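Local coordinates for citrate lyase subunit beta-like protein (Mycobacterium tuberculosis H37Rv, PDB 6ARB), which is a magnesium-binding, probable carbon-carbon lyase of the HpcH/HpaI aldolase family that may play a role in fatty acid biosynthesis, at residues A[236-241]-A[269-274]. Residues are numbered along the deposited sequence; the frame is centred on the assembly and turned at random.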
loop_
_atom_site.group_PDB
_atom_site.type_symbol
_atom_site.label_atom_id
_atom_site.label_comp_id
_atom_site.label_asym_id
_atom_site.label_seq_id
_atom_site.Cartn_x
_atom_site.Cartn_y
_atom_site.Cartn_z
ATOM N N LEU A 236 26.633 11.979 4.910
ATOM C CA LEU A 236 27.591 12.572 3.966
ATOM C C LEU A 236 28.980 11.959 4.112
ATOM O O LEU A 236 29.666 11.706 3.123
ATOM C CB LEU A 236 27.679 14.091 4.140
ATOM C CG LEU A 236 26.496 14.906 3.622
ATOM C CD1 LEU A 236 26.671 16.374 4.001
ATOM C CD2 LEU A 236 26.384 14.736 2.115
ATOM N N ALA A 237 29.401 11.734 5.352
ATOM C CA ALA A 237 30.668 11.055 5.614
ATOM C C ALA A 237 30.712 9.699 4.899
ATOM O O ALA A 237 31.676 9.372 4.199
ATOM C CB ALA A 237 30.861 10.874 7.121
ATOM N N TRP A 238 29.656 8.912 5.085
ATOM C CA TRP A 238 29.549 7.618 4.413
ATOM C C TRP A 238 29.547 7.715 2.877
ATOM O O TRP A 238 30.238 6.952 2.203
ATOM C CB TRP A 238 28.307 6.865 4.879
ATOM C CG TRP A 238 28.029 5.675 4.026
ATOM C CD1 TRP A 238 28.585 4.432 4.140
ATOM C CD2 TRP A 238 27.151 5.623 2.894
ATOM N NE1 TRP A 238 28.086 3.599 3.157
ATOM C CE2 TRP A 238 27.212 4.310 2.377
ATOM C CE3 TRP A 238 26.320 6.559 2.267
ATOM C CZ2 TRP A 238 26.461 3.906 1.267
ATOM C CZ3 TRP A 238 25.577 6.157 1.160
ATOM C CH2 TRP A 238 25.655 4.844 0.673
ATOM N N ALA A 239 28.754 8.635 2.336
ATOM C CA ALA A 239 28.701 8.850 0.891
ATOM C C ALA A 239 30.087 9.145 0.300
ATOM O O ALA A 239 30.465 8.587 -0.732
ATOM C CB ALA A 239 27.721 9.967 0.560
ATOM N N ARG A 240 30.851 10.013 0.960
ATOM C CA ARG A 240 32.224 10.291 0.543
ATOM C C ARG A 240 33.079 9.033 0.569
ATOM O O ARG A 240 33.780 8.742 -0.389
ATOM C CB ARG A 240 32.867 11.362 1.437
ATOM C CG ARG A 240 32.188 12.716 1.360
ATOM C CD ARG A 240 32.881 13.789 2.194
ATOM N NE ARG A 240 32.083 15.012 2.153
ATOM C CZ ARG A 240 31.300 15.435 3.140
ATOM N NH1 ARG A 240 31.238 14.758 4.281
ATOM N NH2 ARG A 240 30.591 16.548 2.995
ATOM N N ARG A 241 33.013 8.285 1.669
ATOM C CA ARG A 241 33.807 7.066 1.815
ATOM C C ARG A 241 33.511 6.048 0.708
ATOM O O ARG A 241 34.416 5.594 0.003
ATOM C CB ARG A 241 33.594 6.426 3.205
ATOM C CG ARG A 241 34.181 7.235 4.376
ATOM C CD ARG A 241 34.444 6.375 5.620
ATOM N NE ARG A 241 33.281 5.590 6.034
ATOM C CZ ARG A 241 32.235 6.080 6.700
ATOM N NH1 ARG A 241 32.191 7.367 7.021
ATOM N NH2 ARG A 241 31.224 5.286 7.028
ATOM N N GLU A 269 25.723 9.506 -4.307
ATOM C CA GLU A 269 25.827 10.648 -5.194
ATOM C C GLU A 269 24.665 11.607 -4.955
ATOM O O GLU A 269 24.823 12.839 -4.981
ATOM C CB GLU A 269 25.847 10.169 -6.652
ATOM C CG GLU A 269 27.067 9.302 -6.981
ATOM C CD GLU A 269 27.016 8.718 -8.378
ATOM O OE1 GLU A 269 27.864 7.849 -8.691
ATOM O OE2 GLU A 269 26.125 9.129 -9.156
ATOM N N THR A 270 23.492 11.041 -4.718
ATOM C CA THR A 270 22.315 11.862 -4.520
ATOM C C THR A 270 22.438 12.663 -3.235
ATOM O O THR A 270 22.035 13.818 -3.195
ATOM C CB THR A 270 21.021 11.031 -4.556
ATOM O OG1 THR A 270 20.756 10.667 -5.914
ATOM C CG2 THR A 270 19.847 11.841 -4.028
ATOM N N MET A 271 23.005 12.046 -2.198
ATOM C CA MET A 271 23.228 12.744 -0.939
ATOM C C MET A 271 24.176 13.919 -1.155
ATOM O O MET A 271 23.954 15.017 -0.644
ATOM C CB MET A 271 23.827 11.801 0.107
ATOM C CG MET A 271 22.889 10.727 0.659
ATOM S SD MET A 271 23.898 9.706 1.769
ATOM C CE MET A 271 22.731 8.423 2.233
ATOM N N LEU A 272 25.233 13.694 -1.923
ATOM C CA LEU A 272 26.228 14.748 -2.137
ATOM C C LEU A 272 25.698 15.846 -3.057
ATOM O O LEU A 272 25.999 17.022 -2.873
ATOM C CB LEU A 272 27.532 14.173 -2.692
ATOM C CG LEU A 272 28.302 13.328 -1.673
ATOM C CD1 LEU A 272 29.215 12.333 -2.355
ATOM C CD2 LEU A 272 29.077 14.220 -0.674
ATOM N N ARG A 273 24.920 15.458 -4.058
ATOM C CA ARG A 273 24.220 16.447 -4.870
ATOM C C ARG A 273 23.356 17.343 -3.974
ATOM O O ARG A 273 23.362 18.562 -4.120
ATOM C CB ARG A 273 23.366 15.752 -5.934
ATOM C CG ARG A 273 22.329 16.652 -6.584
ATOM C CD ARG A 273 21.877 16.072 -7.930
ATOM N NE ARG A 273 21.396 14.690 -7.825
ATOM C CZ ARG A 273 22.139 13.611 -8.077
ATOM N NH1 ARG A 273 23.404 13.746 -8.453
ATOM N NH2 ARG A 273 21.615 12.395 -7.959
ATOM N N ARG A 274 22.623 16.742 -3.035
ATOM C CA ARG A 274 21.770 17.528 -2.143
ATOM C C ARG A 274 22.568 18.492 -1.271
ATOM O O ARG A 274 22.142 19.621 -1.034
ATOM C CB ARG A 274 20.874 16.637 -1.275
ATOM C CG ARG A 274 19.697 16.004 -2.023
ATOM C CD ARG A 274 18.600 15.598 -1.043
ATOM N NE ARG A 274 17.897 14.393 -1.471
ATOM C CZ ARG A 274 18.020 13.207 -0.881
ATOM N NH1 ARG A 274 18.813 13.068 0.179
ATOM N NH2 ARG A 274 17.344 12.163 -1.347
#
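Met271 meets the indole of Trp238 with its sulfur at the ring's edge: SD lies 5.1 Å from the centroid of the six-membered ring and 82° off the ring normal, in the ring plane, which meets the definition of a Met-aromatic contact. The terminal methyl follows, CE of Met271 coming to 3.8 Å from CZ3 of Trp238. With chi1 at 169°, the indole of Trp238 swings opposite its backbone N, and the Met271 chain runs extended beyond CG, which brings ring and sulfur together, the two side chains crossing at about a right angle.

The remaining side-chain contacts are apolar. Ala239 points at the opposing helix, and its CB has two neighbours, SD of Met271 and CD1 of Leu272, each at 4.0 Å. Leu272 reaches across by its branches: CD2 meets CD2 of Leu236 at 3.9 Å and also the aliphatic CG of Arg240 at 4.0 Å. Apart from these, Leu236 CD2 rests 3.7 Å from the carbonyl O of Met271, a methyl against a backbone carbonyl.

No hydrogen bond crosses between the segments; the 304 Å² they bury, both sides summed, is mainly apolar packing plus the sulfur-ring contact. Ala268 and Val264 extend the packing around Trp238, while Arg274 hydrogen-bonds through NH1 to Ser154 OG of a neighbouring subunit, tying helix 262-276 to the homotrimer.

The axes of segments 236-241 and 269-274 approach to 9.0 Å, with N-to-C directions 123° apart, an oblique helix-helix packing nearer antiparallel than parallel. It joins helices 233-246 and 262-276, which follow the last strand of the TIM barrel, in the C-terminal helical extension of this aldolase-family subunit, away from the magnesium- and substrate-binding residues of its own chain.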